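Local coordinates for protein gamma-glutamyltranspeptidase (Streptomyces lincolnensis, PDB 6J3A) that belongs to the LmbA-like gamma-glutamyltranspeptidase homologues of the Ntn-hydrolase clan and probably acts as a transferase or hydrolase, at residues Leu8-Trp20 with Thr421-Met433. Sequence-based numbering, arbitrary orientation.
Sequences LQGTFGMVSSTHW and TCHLDVVDRWGNM
Met14 and Val427 exchange two backbone hydrogen bonds, Met14 N to Val427 O at 2.9 Å and Val427 N to Met14 O at 3.0 Å, and on the same face Val427 CG1 presses on Met14 CB at 3.6 Å. Ser16 and Asp425 form the next hydrogen-bonded pair. On the opposite face Val15 CG2 lies 4.1 Å from Val426 CG1, the two side chains pointing the same way, and Ser17 OG rests 3.4 Å from Leu424 CB. Strands 13-17 and 424-428 thus run antiparallel (175°) in a layer of the alpha-beta-beta-alpha sandwich characteristic of Ntn hydrolases: Val426 packs on helix 36-50, Met14 on strand 601-605 and Asp425 on strand 590-594, while Ser16 meets both strands, its OG hydrogen-bonded to Ala604 O. Beyond the ladder, Thr18 N hydrogen-bonds to His423 O, and chi1 of 52° sets Thr18 OG1 between its own N and carbonyl carbon, where it accepts a weak hydrogen bond from His423 N (3.4 Å). Replacing Thr18 by a valine would probably leave His423 N and Glu51, which also bonds to OG1, without this partner. At the other end Arg429 NH2 comes to the Phe12 ring edge, 4.1 Å from Phe12 CE1, which lies over one guanidinium face; Phe12 and Gly13 both pair with the Arg617 backbone in a classic beta bulge.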
loop_
_atom_site.group_PDB
_atom_site.type_symbol
_atom_site.label_atom_id
_atom_site.label_comp_id
_atom_site.label_asym_id
_atom_site.label_seq_id
_atom_site.Cartn_x
_atom_site.Cartn_y
_atom_site.Cartn_z
ATOM N N LEU A 8 3.599 5.610 5.336
ATOM C CA LEU A 8 4.224 4.493 6.063
ATOM C C LEU A 8 5.399 4.993 6.894
ATOM O O LEU A 8 6.093 5.903 6.478
ATOM C CB LEU A 8 4.725 3.401 5.111
ATOM C CG LEU A 8 3.782 2.809 4.057
ATOM C CD1 LEU A 8 4.461 1.627 3.381
ATOM C CD2 LEU A 8 2.452 2.400 4.655
ATOM N N GLN A 9 5.587 4.406 8.069
ATOM C CA GLN A 9 6.683 4.733 8.984
ATOM C C GLN A 9 7.351 3.456 9.462
ATOM O O GLN A 9 6.665 2.488 9.776
ATOM C CB GLN A 9 6.140 5.485 10.181
ATOM C CG GLN A 9 5.845 6.939 9.889
ATOM C CD GLN A 9 5.207 7.639 11.061
ATOM O OE1 GLN A 9 4.253 7.137 11.654
ATOM N NE2 GLN A 9 5.717 8.810 11.395
ATOM N N GLY A 10 8.675 3.460 9.551
ATOM C CA GLY A 10 9.417 2.232 9.863
ATOM C C GLY A 10 10.879 2.464 10.156
ATOM O O GLY A 10 11.311 3.605 10.273
ATOM N N THR A 11 11.622 1.369 10.301
ATOM C CA THR A 11 13.044 1.400 10.689
ATOM C C THR A 11 13.957 0.416 9.951
ATOM O O THR A 11 15.116 0.237 10.339
ATOM C CB THR A 11 13.186 1.080 12.192
ATOM O OG1 THR A 11 12.573 -0.185 12.468
ATOM C CG2 THR A 11 12.523 2.139 13.027
ATOM N N PHE A 12 13.438 -0.220 8.907
ATOM C CA PHE A 12 14.194 -1.202 8.150
ATOM C C PHE A 12 14.423 -0.773 6.699
ATOM O O PHE A 12 15.514 -0.955 6.175
ATOM C CB PHE A 12 13.528 -2.577 8.194
ATOM C CG PHE A 12 14.284 -3.604 7.402
ATOM C CD1 PHE A 12 15.459 -4.160 7.903
ATOM C CD2 PHE A 12 13.877 -3.948 6.112
ATOM C CE1 PHE A 12 16.188 -5.078 7.151
ATOM C CE2 PHE A 12 14.604 -4.860 5.359
ATOM C CZ PHE A 12 15.761 -5.428 5.879
ATOM N N GLY A 13 13.397 -0.252 6.039
ATOM C CA GLY A 13 13.538 0.185 4.655
ATOM C C GLY A 13 12.229 0.679 4.082
ATOM O O GLY A 13 11.165 0.306 4.562
ATOM N N MET A 14 12.307 1.527 3.060
ATOM C CA MET A 14 11.108 2.065 2.400
ATOM C C MET A 14 11.313 2.167 0.898
ATOM O O MET A 14 12.388 2.573 0.445
ATOM C CB MET A 14 10.731 3.440 2.961
ATOM C CG MET A 14 10.148 3.433 4.371
ATOM S SD MET A 14 8.505 2.703 4.488
ATOM C CE MET A 14 8.388 2.506 6.265
ATOM N N VAL A 15 10.280 1.788 0.138
ATOM C CA VAL A 15 10.290 1.897 -1.321
ATOM C C VAL A 15 9.003 2.553 -1.826
ATOM O O VAL A 15 7.923 2.273 -1.327
ATOM C CB VAL A 15 10.471 0.523 -1.991
ATOM C CG1 VAL A 15 10.528 0.679 -3.503
ATOM C CG2 VAL A 15 11.738 -0.179 -1.486
ATOM N N SER A 16 9.130 3.420 -2.825
ATOM C CA SER A 16 7.980 3.997 -3.491
ATOM C C SER A 16 8.194 4.038 -5.006
ATOM O O SER A 16 9.086 4.738 -5.489
ATOM C CB SER A 16 7.707 5.394 -2.952
ATOM O OG SER A 16 6.451 5.857 -3.406
ATOM N N SER A 17 7.361 3.279 -5.727
ATOM C CA SER A 17 7.369 3.184 -7.188
ATOM C C SER A 17 6.061 3.639 -7.784
ATOM O O SER A 17 5.086 3.922 -7.081
ATOM C CB SER A 17 7.580 1.736 -7.646
ATOM O OG SER A 17 8.924 1.365 -7.520
ATOM N N THR A 18 6.071 3.679 -9.113
ATOM C CA THR A 18 4.872 3.815 -9.933
ATOM C C THR A 18 4.204 2.466 -10.234
ATOM O O THR A 18 3.246 2.440 -11.005
ATOM C CB THR A 18 5.190 4.526 -11.277
ATOM O OG1 THR A 18 6.296 3.882 -11.927
ATOM C CG2 THR A 18 5.521 5.980 -11.047
ATOM N N HIS A 19 4.697 1.374 -9.629
ATOM C CA HIS A 19 4.130 0.027 -9.769
ATOM C C HIS A 19 4.480 -0.894 -8.595
ATOM O O HIS A 19 5.657 -1.094 -8.269
ATOM C CB HIS A 19 4.610 -0.625 -11.053
ATOM C CG HIS A 19 3.675 -1.661 -11.591
ATOM N ND1 HIS A 19 3.431 -2.854 -10.950
ATOM C CD2 HIS A 19 2.943 -1.687 -12.729
ATOM C CE1 HIS A 19 2.581 -3.570 -11.663
ATOM N NE2 HIS A 19 2.267 -2.882 -12.747
ATOM N N TRP A 20 3.447 -1.491 -8.005
ATOM C CA TRP A 20 3.566 -2.266 -6.759
ATOM C C TRP A 20 4.540 -3.453 -6.869
ATOM O O TRP A 20 5.258 -3.762 -5.919
ATOM C CB TRP A 20 2.175 -2.746 -6.275
ATOM C CG TRP A 20 1.556 -3.799 -7.142
ATOM C CD1 TRP A 20 1.748 -5.151 -7.060
ATOM C CD2 TRP A 20 0.654 -3.588 -8.235
ATOM N NE1 TRP A 20 1.032 -5.793 -8.040
ATOM C CE2 TRP A 20 0.354 -4.859 -8.780
ATOM C CE3 TRP A 20 0.084 -2.448 -8.821
ATOM C CZ2 TRP A 20 -0.507 -5.023 -9.876
ATOM C CZ3 TRP A 20 -0.771 -2.612 -9.910
ATOM C CH2 TRP A 20 -1.058 -3.891 -10.424
ATOM N N THR A 421 7.176 7.348 -18.810
ATOM C CA THR A 421 8.166 7.324 -17.739
ATOM C C THR A 421 7.681 6.557 -16.487
ATOM O O THR A 421 6.483 6.496 -16.196
ATOM C CB THR A 421 8.572 8.766 -17.387
ATOM O OG1 THR A 421 9.094 9.401 -18.565
ATOM C CG2 THR A 421 9.602 8.812 -16.272
ATOM N N CYS A 422 8.642 5.967 -15.778
ATOM C CA CYS A 422 8.446 5.392 -14.441
ATOM C C CYS A 422 9.262 6.142 -13.388
ATOM O O CYS A 422 10.093 6.995 -13.713
ATOM C CB CYS A 422 8.865 3.925 -14.449
ATOM S SG CYS A 422 8.033 2.975 -15.738
ATOM N N HIS A 423 9.022 5.821 -12.121
ATOM C CA HIS A 423 9.865 6.318 -11.033
ATOM C C HIS A 423 9.978 5.330 -9.884
ATOM O O HIS A 423 9.045 4.578 -9.621
ATOM C CB HIS A 423 9.349 7.648 -10.496
ATOM C CG HIS A 423 10.346 8.365 -9.642
ATOM N ND1 HIS A 423 10.393 8.235 -8.271
ATOM C CD2 HIS A 423 11.358 9.192 -9.977
ATOM C CE1 HIS A 423 11.386 8.968 -7.803
ATOM N NE2 HIS A 423 11.994 9.548 -8.815
ATOM N N LEU A 424 11.130 5.328 -9.217
ATOM C CA LEU A 424 11.264 4.632 -7.946
ATOM C C LEU A 424 12.204 5.386 -6.995
ATOM O O LEU A 424 13.157 6.035 -7.443
ATOM C CB LEU A 424 11.680 3.170 -8.143
ATOM C CG LEU A 424 13.147 2.799 -8.324
ATOM C CD1 LEU A 424 13.287 1.292 -8.271
ATOM C CD2 LEU A 424 13.668 3.323 -9.645
ATOM N N ASP A 425 11.886 5.323 -5.699
ATOM C CA ASP A 425 12.726 5.860 -4.617
ATOM C C ASP A 425 13.000 4.752 -3.630
ATOM O O ASP A 425 12.128 3.920 -3.397
ATOM C CB ASP A 425 12.004 6.943 -3.823
ATOM C CG ASP A 425 11.522 8.071 -4.672
ATOM O OD1 ASP A 425 12.389 8.849 -5.127
ATOM O OD2 ASP A 425 10.296 8.201 -4.861
ATOM N N VAL A 426 14.186 4.758 -3.028
ATOM C CA VAL A 426 14.502 3.818 -1.944
ATOM C C VAL A 426 15.271 4.523 -0.834
ATOM O O VAL A 426 16.100 5.378 -1.098
ATOM C CB VAL A 426 15.326 2.597 -2.418
ATOM C CG1 VAL A 426 15.451 1.559 -1.300
ATOM C CG2 VAL A 426 14.699 1.956 -3.646
ATOM N N VAL A 427 14.962 4.165 0.404
ATOM C CA VAL A 427 15.797 4.493 1.549
ATOM C C VAL A 427 15.994 3.217 2.361
ATOM O O VAL A 427 15.038 2.482 2.608
ATOM C CB VAL A 427 15.196 5.628 2.393
ATOM C CG1 VAL A 427 13.792 5.295 2.873
ATOM C CG2 VAL A 427 16.111 5.970 3.563
ATOM N N ASP A 428 17.232 2.942 2.751
ATOM C CA ASP A 428 17.543 1.690 3.466
ATOM C C ASP A 428 17.859 1.929 4.959
ATOM O O ASP A 428 17.854 3.075 5.433
ATOM C CB ASP A 428 18.658 0.913 2.741
ATOM C CG ASP A 428 19.988 1.650 2.712
ATOM O OD1 ASP A 428 20.209 2.583 3.508
ATOM O OD2 ASP A 428 20.835 1.285 1.876
ATOM N N ARG A 429 18.128 0.838 5.681
ATOM C CA ARG A 429 18.367 0.859 7.134
ATOM C C ARG A 429 19.613 1.660 7.544
ATOM O O ARG A 429 19.695 2.159 8.671
ATOM C CB ARG A 429 18.452 -0.576 7.686
ATOM C CG ARG A 429 19.735 -1.320 7.341
ATOM C CD ARG A 429 19.673 -2.800 7.682
ATOM N NE ARG A 429 19.466 -3.045 9.109
ATOM C CZ ARG A 429 19.530 -4.242 9.696
ATOM N NH1 ARG A 429 19.308 -4.346 11.007
ATOM N NH2 ARG A 429 19.810 -5.338 8.989
ATOM N N TRP A 430 20.568 1.772 6.625
ATOM C CA TRP A 430 21.751 2.597 6.829
ATOM C C TRP A 430 21.522 4.070 6.486
ATOM O O TRP A 430 22.384 4.895 6.746
ATOM C CB TRP A 430 22.926 2.049 6.022
ATOM C CG TRP A 430 23.232 0.645 6.352
ATOM C CD1 TRP A 430 24.005 0.195 7.377
ATOM C CD2 TRP A 430 22.762 -0.513 5.658
ATOM N NE1 TRP A 430 24.047 -1.176 7.370
ATOM C CE2 TRP A 430 23.297 -1.640 6.321
ATOM C CE3 TRP A 430 21.945 -0.711 4.537
ATOM C CZ2 TRP A 430 23.044 -2.954 5.895
ATOM C CZ3 TRP A 430 21.685 -2.012 4.116
ATOM C CH2 TRP A 430 22.239 -3.119 4.794
ATOM N N GLY A 431 20.372 4.401 5.912
ATOM C CA GLY A 431 20.053 5.783 5.559
ATOM C C GLY A 431 20.435 6.217 4.152
ATOM O O GLY A 431 20.228 7.375 3.793
ATOM N N ASN A 432 20.980 5.305 3.342
ATOM C CA ASN A 432 21.276 5.600 1.931
ATOM C C ASN A 432 19.948 5.914 1.237
ATOM O O ASN A 432 18.934 5.287 1.537
ATOM C CB ASN A 432 21.943 4.407 1.239
ATOM C CG ASN A 432 23.250 3.974 1.903
ATOM O OD1 ASN A 432 24.131 4.791 2.129
ATOM N ND2 ASN A 432 23.378 2.681 2.202
ATOM N N MET A 433 19.940 6.894 0.347
ATOM C CA MET A 433 18.754 7.179 -0.456
ATOM C C MET A 433 19.099 7.161 -1.924
ATOM O O MET A 433 20.264 7.346 -2.306
ATOM C CB MET A 433 18.152 8.531 -0.112
ATOM C CG MET A 433 17.878 8.710 1.364
ATOM S SD MET A 433 17.196 10.335 1.711
ATOM C CE MET A 433 15.465 9.979 1.526
#